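Local structure of putative acyl-CoA thioester hydrolase YbhC (Escherichia coli K-12, 3GRH) at residues Asn263-Thr268 and Ser315-Gly320; Gln46-Gln51 and Asn349-Ile354; Phe77-Ala82 and Gln93-Ala98. The protein is a putative thioesterase anchored in the outer membrane, a member of the pectinesterase family that neither binds pectin nor shows pectinesterase activity. All blocks are in the same frame, centred on the assembly; numbering follows the deposited sequence.

Contact 1: Asn263-Thr268 and Ser315-Gly320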
ATOM      1  N   ASN A 263       2.200 -14.679 -11.703  1.00 25.18           N
ATOM      2  CA  ASN A 263       0.912 -15.390 -11.692  1.00 24.35           C
ATOM      3  C   ASN A 263       0.322 -15.523 -10.288  1.00 24.17           C
ATOM      4  O   ASN A 263       0.041 -16.645  -9.775  1.00 26.30           O
ATOM      5  CB  ASN A 263       1.026 -16.785 -12.354  1.00 25.93           C
ATOM      6  CG  ASN A 263      -0.330 -17.372 -12.753  1.00 28.59           C
ATOM      7  OD1 ASN A 263      -1.404 -16.868 -12.380  1.00 34.88           O
ATOM      8  ND2 ASN A 263      -0.283 -18.456 -13.527  1.00 29.01           N
ATOM      9  N   ARG A 264       0.064 -14.374  -9.666  1.00 19.79           N
ATOM     10  CA  ARG A 264      -0.509 -14.367  -8.321  1.00 17.58           C
ATOM     11  C   ARG A 264      -1.106 -12.979  -8.141  1.00 14.14           C
ATOM     12  O   ARG A 264      -0.465 -12.021  -8.515  1.00 13.08           O
ATOM     13  CB  ARG A 264       0.568 -14.557  -7.291  1.00 18.45           C
ATOM     14  CG  ARG A 264       0.052 -14.748  -5.957  1.00 19.55           C
ATOM     15  CD  ARG A 264       1.093 -15.238  -4.978  1.00 22.09           C
ATOM     16  NE  ARG A 264       0.420 -15.144  -3.699  1.00 23.85           N
ATOM     17  CZ  ARG A 264       0.577 -14.172  -2.810  1.00 23.45           C
ATOM     18  NH1 ARG A 264       1.545 -13.241  -2.938  1.00 18.47           N
ATOM     19  NH2 ARG A 264      -0.175 -14.226  -1.713  1.00 19.56           N
ATOM     20  N   GLN A 265      -2.336 -12.875  -7.656  1.00 13.53           N
ATOM     21  CA  GLN A 265      -2.995 -11.602  -7.541  1.00 12.70           C
ATOM     22  C   GLN A 265      -3.557 -11.384  -6.097  1.00 11.34           C
ATOM     23  O   GLN A 265      -4.739 -11.611  -5.855  1.00 12.31           O
ATOM     24  CB  GLN A 265      -4.164 -11.598  -8.524  1.00 13.68           C
ATOM     25  CG  GLN A 265      -5.114 -10.459  -8.576  1.00 16.51           C
ATOM     26  CD  GLN A 265      -4.581  -9.148  -9.120  1.00 19.31           C
ATOM     27  OE1 GLN A 265      -3.352  -8.872  -9.087  1.00 18.57           O
ATOM     28  NE2 GLN A 265      -5.514  -8.276  -9.545  1.00 12.91           N
ATOM     29  N   PRO A 266      -2.721 -11.016  -5.153  1.00 10.44           N
ATOM     30  CA  PRO A 266      -3.185 -10.783  -3.785  1.00  9.60           C
ATOM     31  C   PRO A 266      -4.072  -9.602  -3.674  1.00  8.66           C
ATOM     32  O   PRO A 266      -3.848  -8.626  -4.356  1.00 10.88           O
ATOM     33  CB  PRO A 266      -1.944 -10.492  -3.012  1.00 11.29           C
ATOM     34  CG  PRO A 266      -0.984 -10.049  -4.145  1.00 12.80           C
ATOM     35  CD  PRO A 266      -1.281 -10.843  -5.258  1.00 12.41           C
ATOM     36  N   ARG A 267      -5.124  -9.732  -2.842  1.00  6.65           N
ATOM     37  CA  ARG A 267      -6.094  -8.680  -2.622  1.00  6.14           C
ATOM     38  C   ARG A 267      -5.978  -8.109  -1.192  1.00  7.04           C
ATOM     39  O   ARG A 267      -5.909  -8.855  -0.220  1.00  5.89           O
ATOM     40  CB  ARG A 267      -7.483  -9.273  -2.736  1.00  6.25           C
ATOM     41  CG  ARG A 267      -7.742  -9.800  -4.111  1.00  6.50           C
ATOM     42  CD  ARG A 267      -8.896 -10.748  -4.203  1.00  7.21           C
ATOM     43  NE  ARG A 267      -8.668 -12.001  -3.514  1.00  9.19           N
ATOM     44  CZ  ARG A 267      -9.521 -13.018  -3.490  1.00 10.13           C
ATOM     45  NH1 ARG A 267     -10.665 -12.934  -4.115  1.00  9.57           N
ATOM     46  NH2 ARG A 267      -9.199 -14.130  -2.830  1.00 11.04           N
ATOM     47  N   THR A 268      -5.964  -6.792  -1.142  1.00  5.54           N
ATOM     48  CA  THR A 268      -5.844  -6.036   0.121  1.00  5.71           C
ATOM     49  C   THR A 268      -6.917  -4.983   0.206  1.00  6.49           C
ATOM     50  O   THR A 268      -7.145  -4.261  -0.763  1.00  6.27           O
ATOM     51  CB  THR A 268      -4.413  -5.379   0.173  1.00  9.12           C
ATOM     52  OG1 THR A 268      -3.417  -6.411  -0.032  1.00 11.84           O
ATOM     53  CG2 THR A 268      -4.137  -4.693   1.462  1.00  8.89           C
ATOM     54  N   SER A 315       0.541  -6.223 -17.243  1.00  8.78           N
ATOM     55  CA  SER A 315      -0.294  -5.665 -18.328  1.00 10.04           C
ATOM     56  C   SER A 315      -1.459  -6.554 -18.709  1.00 10.43           C
ATOM     57  O   SER A 315      -2.461  -6.045 -19.247  1.00 12.13           O
ATOM     58  CB  SER A 315       0.513  -5.433 -19.604  1.00 11.87           C
ATOM     59  OG  SER A 315       1.525  -4.459 -19.455  1.00 18.57           O
ATOM     60  N   ASN A 316      -1.409  -7.858 -18.394  1.00  9.43           N
ATOM     61  CA  ASN A 316      -2.504  -8.782 -18.608  1.00 10.70           C
ATOM     62  C   ASN A 316      -3.546  -8.824 -17.502  1.00 10.89           C
ATOM     63  O   ASN A 316      -4.564  -9.532 -17.605  1.00 13.78           O
ATOM     64  CB  ASN A 316      -2.011 -10.214 -18.830  1.00 11.64           C
ATOM     65  CG  ASN A 316      -1.201 -10.747 -17.650  1.00 13.39           C
ATOM     66  OD1 ASN A 316      -0.153 -10.222 -17.377  1.00 14.09           O
ATOM     67  ND2 ASN A 316      -1.727 -11.758 -16.912  1.00 16.20           N
ATOM     68  N   ILE A 317      -3.272  -8.132 -16.413  1.00  8.30           N
ATOM     69  CA  ILE A 317      -4.116  -8.083 -15.185  1.00  9.59           C
ATOM     70  C   ILE A 317      -4.855  -6.772 -15.196  1.00  9.43           C
ATOM     71  O   ILE A 317      -4.287  -5.708 -15.475  1.00 10.94           O
ATOM     72  CB  ILE A 317      -3.274  -8.241 -13.897  1.00  8.82           C
ATOM     73  CG1 ILE A 317      -2.654  -9.637 -13.907  1.00 11.87           C
ATOM     74  CG2 ILE A 317      -4.035  -7.859 -12.636  1.00 10.66           C
ATOM     75  CD1 ILE A 317      -3.665 -10.787 -13.784  1.00 15.45           C
ATOM     76  N   TYR A 318      -6.160  -6.818 -14.929  1.00 10.08           N
ATOM     77  CA  TYR A 318      -6.961  -5.630 -15.136  1.00 11.78           C
ATOM     78  C   TYR A 318      -7.066  -4.716 -13.940  1.00 12.35           C
ATOM     79  O   TYR A 318      -7.448  -3.563 -14.059  1.00 12.04           O
ATOM     80  CB  TYR A 318      -8.362  -6.031 -15.590  1.00 14.15           C
ATOM     81  CG  TYR A 318      -8.447  -6.636 -16.968  1.00 18.03           C
ATOM     82  CD1 TYR A 318      -7.357  -6.705 -17.795  1.00 19.93           C
ATOM     83  CD2 TYR A 318      -9.642  -7.124 -17.417  1.00 25.50           C
ATOM     84  CE1 TYR A 318      -7.433  -7.305 -19.086  1.00 23.22           C
ATOM     85  CE2 TYR A 318      -9.758  -7.705 -18.689  1.00 23.96           C
ATOM     86  CZ  TYR A 318      -8.667  -7.780 -19.513  1.00 25.09           C
ATOM     87  OH  TYR A 318      -8.808  -8.377 -20.782  1.00 27.83           O
ATOM     88  N   TYR A 319      -6.694  -5.213 -12.767  1.00 11.36           N
ATOM     89  CA  TYR A 319      -6.979  -4.509 -11.519  1.00 11.97           C
ATOM     90  C   TYR A 319      -5.761  -4.340 -10.748  1.00 10.81           C
ATOM     91  O   TYR A 319      -5.095  -5.333 -10.388  1.00 13.00           O
ATOM     92  CB  TYR A 319      -8.066  -5.231 -10.688  1.00 12.50           C
ATOM     93  CG  TYR A 319      -9.339  -5.298 -11.414  1.00 11.72           C
ATOM     94  CD1 TYR A 319     -10.061  -4.168 -11.563  1.00 17.92           C
ATOM     95  CD2 TYR A 319      -9.771  -6.410 -12.099  1.00 15.85           C
ATOM     96  CE1 TYR A 319     -11.185  -4.130 -12.284  1.00 17.15           C
ATOM     97  CE2 TYR A 319     -10.935  -6.347 -12.888  1.00 14.31           C
ATOM     98  CZ  TYR A 319     -11.625  -5.183 -12.960  1.00 16.90           C
ATOM     99  OH  TYR A 319     -12.803  -5.040 -13.676  1.00 17.84           O
ATOM    100  N   GLY A 320      -5.419  -3.036 -10.513  1.00 11.61           N
ATOM    101  CA  GLY A 320      -4.381  -2.595  -9.665  1.00  8.40           C
ATOM    102  C   GLY A 320      -4.879  -1.940  -8.390  1.00  8.31           C
ATOM    103  O   GLY A 320      -5.387  -2.631  -7.549  1.00  7.10           O
TER
HETATM  104  O   HOH W   1      -2.327  -6.411  -9.627  1.00 19.26           O
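Gln265 carries this contact, reaching with its carboxamide to the backbone and flank of the loop that holds Ile317 and Tyr319. Gln265 NE2 donates to Tyr319 O at 3.1 Å, and the N-H...O angle of 168° makes the bond nearly straight. The acceptor lies almost within the plane of the glutamine amide, only 6° out of it, as expected for a well-aimed N-H. A bend at chi2 (69°) brings the amide to this position after CG has left in the direction opposite the backbone N. Ile317 CG2 lies to one side of the amide plane, at similar distances from its two ends: 3.5 Å from Gln265 NE2 and 3.8 Å from Gln265 OE1. The two side chains run past one another in opposing directions, the terminal amide of Gln265 lying beside the CG2 branch of Ile317.

These residues sit on the side of the parallel beta-helix, the fold of the pectinesterase family. The loop 263-266 leads into strand 267-271 and residues 315-320 lead into strand 321-324; strand 287-291 runs between these two in the sheet, and Gln265 also packs on its Ala287. The bond therefore reaches past the intervening coil of the beta-helix, linking the approaches to two non-adjacent strands.

A water lies 2.7 Å from Gln265 OE1 and 3.1 Å from Tyr319 O, placed to bridge the other end of the amide to the carbonyl oxygen that NE2 binds, which fits OE1 as the acceptor end. It has more acceptors nearby than protons to give, so both links need not be made at once. Tyr319 CB packs loosely at 4.1 Å from Gln265 NE2, while the Tyr319 ring extends in another direction, its OH hydrogen-bonded to Asn47 O and its ring meeting Tyr53 edge-to-face.

Contact 2: Gln46-Gln51 and Asn349-Ile354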
ATOM      1  N   GLN A  46     -18.302   1.452 -13.940  1.00 15.31           N
ATOM      2  CA  GLN A  46     -18.955   0.307 -13.300  1.00 18.80           C
ATOM      3  C   GLN A  46     -18.029  -0.916 -13.156  1.00 20.37           C
ATOM      4  O   GLN A  46     -18.260  -1.783 -12.305  1.00 24.38           O
ATOM      5  CB  GLN A  46     -20.179  -0.123 -14.098  1.00 19.27           C
ATOM      6  CG  GLN A  46     -21.217   0.900 -14.277  1.00 22.57           C
ATOM      7  CD  GLN A  46     -22.366   0.364 -15.098  1.00 22.94           C
ATOM      8  OE1 GLN A  46     -22.954   1.073 -15.913  1.00 30.31           O
ATOM      9  NE2 GLN A  46     -22.669  -0.920 -14.908  1.00 30.70           N
ATOM     10  N   ASN A  47     -17.023  -0.999 -13.975  1.00 19.37           N
ATOM     11  CA  ASN A  47     -16.045  -2.110 -13.882  1.00 19.29           C
ATOM     12  C   ASN A  47     -15.010  -1.881 -12.803  1.00 17.62           C
ATOM     13  O   ASN A  47     -14.145  -2.748 -12.648  1.00 20.03           O
ATOM     14  CB  ASN A  47     -15.301  -2.294 -15.177  1.00 23.80           C
ATOM     15  CG  ASN A  47     -16.068  -3.130 -16.184  1.00 27.35           C
ATOM     16  OD1 ASN A  47     -17.093  -3.772 -15.864  1.00 34.33           O
ATOM     17  ND2 ASN A  47     -15.584  -3.124 -17.418  1.00 35.06           N
ATOM     18  N   PHE A  48     -15.029  -0.738 -12.127  1.00 12.38           N
ATOM     19  CA  PHE A  48     -13.975  -0.334 -11.195  1.00 12.42           C
ATOM     20  C   PHE A  48     -14.454  -0.065  -9.811  1.00 14.51           C
ATOM     21  O   PHE A  48     -14.398   1.015  -9.269  1.00 16.61           O
ATOM     22  CB  PHE A  48     -13.167   0.875 -11.761  1.00 11.87           C
ATOM     23  CG  PHE A  48     -12.467   0.586 -13.010  1.00 12.40           C
ATOM     24  CD1 PHE A  48     -11.441  -0.345 -13.066  1.00 12.22           C
ATOM     25  CD2 PHE A  48     -12.842   1.215 -14.162  1.00 18.30           C
ATOM     26  CE1 PHE A  48     -10.828  -0.637 -14.255  1.00 14.50           C
ATOM     27  CE2 PHE A  48     -12.240   0.939 -15.344  1.00 21.98           C
ATOM     28  CZ  PHE A  48     -11.226   0.001 -15.397  1.00 18.25           C
ATOM     29  N   ASP A  49     -15.013  -1.100  -9.248  1.00 14.15           N
ATOM     30  CA  ASP A  49     -15.426  -1.107  -7.851  1.00 15.33           C
ATOM     31  C   ASP A  49     -14.874  -2.245  -7.097  1.00 13.68           C
ATOM     32  O   ASP A  49     -14.239  -3.138  -7.641  1.00 13.83           O
ATOM     33  CB  ASP A  49     -16.946  -1.060  -7.852  1.00 15.87           C
ATOM     34  CG  ASP A  49     -17.575  -2.295  -8.414  1.00 21.21           C
ATOM     35  OD1 ASP A  49     -16.858  -3.146  -8.967  1.00 20.52           O
ATOM     36  OD2 ASP A  49     -18.841  -2.444  -8.243  1.00 22.73           O
ATOM     37  N   ALA A  50     -15.046  -2.265  -5.768  1.00 11.92           N
ATOM     38  CA  ALA A  50     -14.334  -3.188  -4.985  1.00 13.09           C
ATOM     39  C   ALA A  50     -14.622  -4.600  -5.379  1.00 11.26           C
ATOM     40  O   ALA A  50     -13.733  -5.392  -5.423  1.00 14.92           O
ATOM     41  CB  ALA A  50     -14.659  -2.924  -3.466  1.00 14.49           C
ATOM     42  N   GLN A  51     -15.867  -4.935  -5.773  1.00 12.65           N
ATOM     43  CA  GLN A  51     -16.194  -6.288  -6.152  1.00 14.03           C
ATOM     44  C   GLN A  51     -15.447  -6.807  -7.383  1.00 14.67           C
ATOM     45  O   GLN A  51     -15.247  -8.021  -7.568  1.00 16.85           O
ATOM     46  CB  GLN A  51     -17.696  -6.471  -6.288  1.00 14.41           C
ATOM     47  CG  GLN A  51     -18.353  -5.772  -7.411  1.00 15.15           C
ATOM     48  CD  GLN A  51     -19.887  -5.874  -7.392  1.00 19.82           C
ATOM     49  OE1 GLN A  51     -20.585  -4.852  -7.409  1.00 21.65           O
ATOM     50  NE2 GLN A  51     -20.405  -7.101  -7.370  1.00 24.29           N
ATOM     51  N   ASN A 349       2.093  -2.363 -16.717  1.00 11.40           N
ATOM     52  CA  ASN A 349       1.405  -1.123 -17.125  1.00 10.46           C
ATOM     53  C   ASN A 349       0.510  -0.738 -15.960  1.00  9.55           C
ATOM     54  O   ASN A 349      -0.607  -1.192 -15.839  1.00 10.78           O
ATOM     55  CB  ASN A 349       0.598  -1.350 -18.399  1.00 10.68           C
ATOM     56  CG  ASN A 349       0.082  -0.091 -18.957  1.00 13.04           C
ATOM     57  OD1 ASN A 349       0.599   0.988 -18.641  1.00 11.07           O
ATOM     58  ND2 ASN A 349      -0.824  -0.207 -19.921  1.00 10.24           N
ATOM     59  N   GLY A 350       1.048  -0.002 -14.982  1.00  7.71           N
ATOM     60  CA  GLY A 350       0.334   0.132 -13.752  1.00  7.93           C
ATOM     61  C   GLY A 350      -1.079   0.665 -13.848  1.00  6.95           C
ATOM     62  O   GLY A 350      -1.354   1.632 -14.552  1.00  8.42           O
ATOM     63  N   GLN A 351      -1.975   0.127 -13.045  1.00  7.35           N
ATOM     64  CA  GLN A 351      -3.329   0.477 -13.100  1.00  6.03           C
ATOM     65  C   GLN A 351      -3.847   1.114 -11.788  1.00  8.65           C
ATOM     66  O   GLN A 351      -3.586   0.604 -10.696  1.00  7.06           O
ATOM     67  CB  GLN A 351      -4.132  -0.772 -13.359  1.00  7.51           C
ATOM     68  CG  GLN A 351      -5.536  -0.465 -13.849  1.00  8.91           C
ATOM     69  CD  GLN A 351      -6.633  -0.345 -12.876  1.00 10.50           C
ATOM     70  OE1 GLN A 351      -6.521  -0.699 -11.708  1.00 11.75           O
ATOM     71  NE2 GLN A 351      -7.759   0.166 -13.351  1.00 12.57           N
ATOM     72  N   VAL A 352      -4.516   2.242 -11.926  1.00  7.18           N
ATOM     73  CA  VAL A 352      -5.106   2.934 -10.766  1.00  8.00           C
ATOM     74  C   VAL A 352      -6.283   3.699 -11.168  1.00  7.33           C
ATOM     75  O   VAL A 352      -6.307   4.318 -12.234  1.00  7.50           O
ATOM     76  CB  VAL A 352      -4.123   3.788 -10.027  1.00 11.68           C
ATOM     77  CG1 VAL A 352      -3.476   4.705 -10.899  1.00 14.15           C
ATOM     78  CG2 VAL A 352      -4.808   4.537  -8.849  1.00 10.33           C
ATOM     79  N   VAL A 353      -7.330   3.612 -10.351  1.00  7.41           N
ATOM     80  CA  VAL A 353      -8.523   4.453 -10.469  1.00  5.99           C
ATOM     81  C   VAL A 353      -8.716   5.220  -9.185  1.00  7.52           C
ATOM     82  O   VAL A 353      -8.726   4.624  -8.124  1.00  7.08           O
ATOM     83  CB  VAL A 353      -9.762   3.608 -10.762  1.00  7.29           C
ATOM     84  CG1 VAL A 353     -11.031   4.394 -10.655  1.00  7.13           C
ATOM     85  CG2 VAL A 353      -9.693   2.967 -12.132  1.00  8.54           C
ATOM     86  N   ILE A 354      -8.875   6.516  -9.271  1.00  6.38           N
ATOM     87  CA  ILE A 354      -9.249   7.352  -8.155  1.00  6.59           C
ATOM     88  C   ILE A 354     -10.634   7.866  -8.397  1.00  5.17           C
ATOM     89  O   ILE A 354     -10.886   8.513  -9.411  1.00  9.40           O
ATOM     90  CB  ILE A 354      -8.260   8.524  -7.973  1.00  7.63           C
ATOM     91  CG1 ILE A 354      -6.867   8.052  -7.679  1.00  8.99           C
ATOM     92  CG2 ILE A 354      -8.726   9.408  -6.754  1.00  9.55           C
ATOM     93  CD1 ILE A 354      -5.835   9.225  -7.698  1.00 10.57           C
TER
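Gln351 NE2, which comes obliquely to the Phe48 ring, is hydrogen-bonded to Tyr53 OH, while OE1 of the same amide accepts from Gly320 N. These two bonds give both polar atoms of the buried amide a partner, and would restrict its rotation. Gln351 NE2 approaches Phe48 CE1 to 3.3 Å. The ring and amide planes are only 24° apart, although the approach is oblique.

Val353, two residues along the same strand, supplies the apolar half. Its CG2 methyl sits over one face of the Phe48 ring, 4.0 Å from the ring centroid and 22° off the normal, which meets the geometry of a CH-pi contact. The methyl is displaced toward the rim, and Val353 CG2 is 3.8 Å from Phe48 CG. Phe48 carries its ring there with CG opposite its own carbonyl carbon (chi1 -62°).

Leu40, Leu396 and Tyr53 also touch Phe48. The ring thus fastens the turn just before helix 50-53, where Asp49 is the N-cap, onto strand 351-355 of the beta-helix, which runs parallel between strands 321-324 and 403-407.

Contact 3: Phe77-Ala82 and Gln93-Ala98; sequences FVVGPA and QAAVDA
Ala95 is the bump of the helix that fits the strand here: its CB enters the hollow between Phe77 and Val79, two residues pointing to the same side of strand 77-79. On one flank Ala95 CB meets Val79 CG2 at 3.5 Å, tighter than usual for two carbons. On the other it faces Phe77 CB at a more relaxed 4.2 Å. Val78, lying between the two on the strand, points away and leaves the hollow to the alanine.

The reverse fit is made by the Phe77 ring, a broad, flat bump set against the helix beside Ala95 and Ala98, one helical turn apart. Ala95 O stands 4.3 Å above the plane of the Phe77 ring, over its centre. Ala98 CB comes obliquely, 3.5 Å from Phe77 CE1, and the far end of the ring reaches the backbone, with Phe77 CZ 3.7 Å from Ala98 O. Phe77 gets this reach by placing CG opposite its carbonyl carbon (chi1 -57°). With only methyl groups at Ala95 and Ala98, the ring probably can lie close to the helix backbone. No hydrogen bond crosses between the segments, so shape and apolar packing hold them.

Away from the strand, Gln93 NE2 donates to Asp97 OD1 at 3.0 Å with an N-H...O angle of 154°, joining side chains one turn apart. The carboxylate oxygen is met from above its plane, and Gln93 OE1 turns to Tyr122 N and Tyr167 OH.

The axes of strand 77-79 and of helical residues 93-98 run nearly antiparallel, at 170°, 8.7 Å apart at closest approach. Strand 77-79 is an outermost strand of the parallel sheet, paired with strand 108-112, whose Ile110 touches Phe77, Val79 and Ala95; helix 92-100 packs over this end of the beta-helix.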
ATOM      1  N   PHE A  77      -2.322 -13.150  22.637  1.00 18.73           N
ATOM      2  CA  PHE A  77      -1.048 -12.612  23.077  1.00 17.94           C
ATOM      3  C   PHE A  77      -1.172 -11.122  23.303  1.00 17.44           C
ATOM      4  O   PHE A  77      -2.001 -10.444  22.704  1.00 16.94           O
ATOM      5  CB  PHE A  77       0.011 -12.843  22.014  1.00 17.88           C
ATOM      6  CG  PHE A  77       0.173 -14.274  21.649  1.00 17.33           C
ATOM      7  CD1 PHE A  77       0.920 -15.097  22.461  1.00 20.45           C
ATOM      8  CD2 PHE A  77      -0.489 -14.821  20.572  1.00 20.79           C
ATOM      9  CE1 PHE A  77       1.052 -16.470  22.185  1.00 21.91           C
ATOM     10  CE2 PHE A  77      -0.349 -16.159  20.277  1.00 21.11           C
ATOM     11  CZ  PHE A  77       0.415 -16.981  21.074  1.00 20.07           C
ATOM     12  N   VAL A  78      -0.378 -10.649  24.281  1.00 16.49           N
ATOM     13  CA  VAL A  78      -0.313  -9.238  24.598  1.00 15.73           C
ATOM     14  C   VAL A  78       1.116  -8.730  24.620  1.00 14.96           C
ATOM     15  O   VAL A  78       1.911  -9.233  25.412  1.00 16.82           O
ATOM     16  CB  VAL A  78      -0.924  -8.897  25.937  1.00 17.23           C
ATOM     17  CG1 VAL A  78      -0.902  -7.394  26.096  1.00 17.99           C
ATOM     18  CG2 VAL A  78      -2.377  -9.412  26.015  1.00 15.74           C
ATOM     19  N   VAL A  79       1.413  -7.691  23.837  1.00 13.92           N
ATOM     20  CA  VAL A  79       2.741  -7.121  23.769  1.00 15.56           C
ATOM     21  C   VAL A  79       2.695  -5.833  24.534  1.00 15.15           C
ATOM     22  O   VAL A  79       1.754  -5.021  24.379  1.00 15.39           O
ATOM     23  CB  VAL A  79       3.160  -6.873  22.310  1.00 14.83           C
ATOM     24  CG1 VAL A  79       4.524  -6.280  22.285  1.00 15.56           C
ATOM     25  CG2 VAL A  79       3.129  -8.137  21.451  1.00 17.90           C
ATOM     26  N   GLY A  80       3.690  -5.609  25.392  1.00 15.67           N
ATOM     27  CA  GLY A  80       3.670  -4.459  26.236  1.00 18.02           C
ATOM     28  C   GLY A  80       4.973  -4.320  26.950  1.00 19.84           C
ATOM     29  O   GLY A  80       5.886  -5.120  26.759  1.00 20.08           O
ATOM     30  N   PRO A  81       5.036  -3.356  27.872  1.00 20.63           N
ATOM     31  CA  PRO A  81       6.237  -3.151  28.666  1.00 22.66           C
ATOM     32  C   PRO A  81       6.423  -4.299  29.624  1.00 23.72           C
ATOM     33  O   PRO A  81       5.451  -4.832  30.169  1.00 24.13           O
ATOM     34  CB  PRO A  81       5.949  -1.870  29.432  1.00 21.67           C
ATOM     35  CG  PRO A  81       4.525  -1.533  29.207  1.00 22.20           C
ATOM     36  CD  PRO A  81       3.929  -2.453  28.240  1.00 21.58           C
ATOM     37  N   ALA A  82       7.679  -4.647  29.869  1.00 26.20           N
ATOM     38  CA  ALA A  82       8.003  -5.704  30.811  1.00 26.67           C
ATOM     39  C   ALA A  82       7.467  -5.444  32.235  1.00 28.16           C
ATOM     40  O   ALA A  82       7.591  -4.345  32.795  1.00 28.15           O
ATOM     41  CB  ALA A  82       9.480  -5.922  30.826  1.00 27.19           C
ATOM     42  N   GLN A  93       7.693  -9.099  17.326  1.00 10.84           N
ATOM     43  CA  GLN A  93       8.176 -10.295  16.654  1.00 10.88           C
ATOM     44  C   GLN A  93       8.072 -11.521  17.519  1.00 10.57           C
ATOM     45  O   GLN A  93       7.701 -12.576  17.014  1.00 12.64           O
ATOM     46  CB  GLN A  93       9.611 -10.164  16.149  1.00  9.76           C
ATOM     47  CG  GLN A  93      10.076 -11.285  15.287  1.00 10.15           C
ATOM     48  CD  GLN A  93       9.415 -11.276  13.957  1.00  9.99           C
ATOM     49  OE1 GLN A  93       9.649 -10.364  13.213  1.00 10.07           O
ATOM     50  NE2 GLN A  93       8.679 -12.300  13.633  1.00 11.58           N
ATOM     51  N   ALA A  94       8.347 -11.411  18.817  1.00 12.53           N
ATOM     52  CA  ALA A  94       8.241 -12.556  19.703  1.00 11.92           C
ATOM     53  C   ALA A  94       6.830 -13.091  19.808  1.00 11.35           C
ATOM     54  O   ALA A  94       6.620 -14.329  19.933  1.00 12.41           O
ATOM     55  CB  ALA A  94       8.810 -12.172  21.058  1.00 12.45           C
ATOM     56  N   ALA A  95       5.844 -12.192  19.845  1.00 11.79           N
ATOM     57  CA  ALA A  95       4.463 -12.601  19.902  1.00 11.25           C
ATOM     58  C   ALA A  95       4.044 -13.221  18.593  1.00 11.50           C
ATOM     59  O   ALA A  95       3.288 -14.138  18.583  1.00 12.84           O
ATOM     60  CB  ALA A  95       3.534 -11.382  20.212  1.00 12.05           C
ATOM     61  N   VAL A  96       4.429 -12.637  17.470  1.00 11.66           N
ATOM     62  CA  VAL A  96       4.154 -13.248  16.151  1.00 11.81           C
ATOM     63  C   VAL A  96       4.712 -14.636  16.066  1.00 12.46           C
ATOM     64  O   VAL A  96       4.049 -15.535  15.649  1.00 13.28           O
ATOM     65  CB  VAL A  96       4.698 -12.388  14.997  1.00 13.08           C
ATOM     66  CG1 VAL A  96       4.691 -13.138  13.655  1.00 16.06           C
ATOM     67  CG2 VAL A  96       3.928 -11.061  14.898  1.00 12.41           C
ATOM     68  N   ASP A  97       5.983 -14.827  16.476  1.00 12.64           N
ATOM     69  CA  ASP A  97       6.565 -16.136  16.533  1.00 13.69           C
ATOM     70  C   ASP A  97       5.787 -17.089  17.399  1.00 13.46           C
ATOM     71  O   ASP A  97       5.574 -18.201  16.968  1.00 14.87           O
ATOM     72  CB  ASP A  97       8.001 -16.041  17.014  1.00 13.99           C
ATOM     73  CG  ASP A  97       8.941 -15.347  16.053  1.00 20.42           C
ATOM     74  OD1 ASP A  97       8.547 -14.981  14.941  1.00 21.31           O
ATOM     75  OD2 ASP A  97      10.167 -15.170  16.396  1.00 21.18           O
ATOM     76  N   ALA A  98       5.293 -16.640  18.558  1.00 13.15           N
ATOM     77  CA  ALA A  98       4.558 -17.526  19.411  1.00 13.17           C
ATOM     78  C   ALA A  98       3.245 -17.944  18.776  1.00 14.29           C
ATOM     79  O   ALA A  98       2.751 -19.038  19.069  1.00 14.21           O
ATOM     80  CB  ALA A  98       4.274 -16.886  20.782  1.00 14.77           C
TER

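Overall arrangement
Following the chain from the N terminus, segment 46-51 comes first and finds its partner, 349-354, about 300 residues later, so contact 2 closes a loop that encloses both others and ties the N-terminal segment to strand 351-355. Within it, contact 3 closes early, packing helix 92-100 on edge strand 77-79 at one end of the beta-helix. Contact 1 then opens and closes before 349-354 is reached, joining the approaches to strands 267-271 and 321-324. Contacts 1 and 3 are in series, and none cross. Contacts 1 and 2 are neighbours and touch directly, whereas contact 3 lies on the opposite side of the chain's centre from contact 2. All three reach the same parallel sheet.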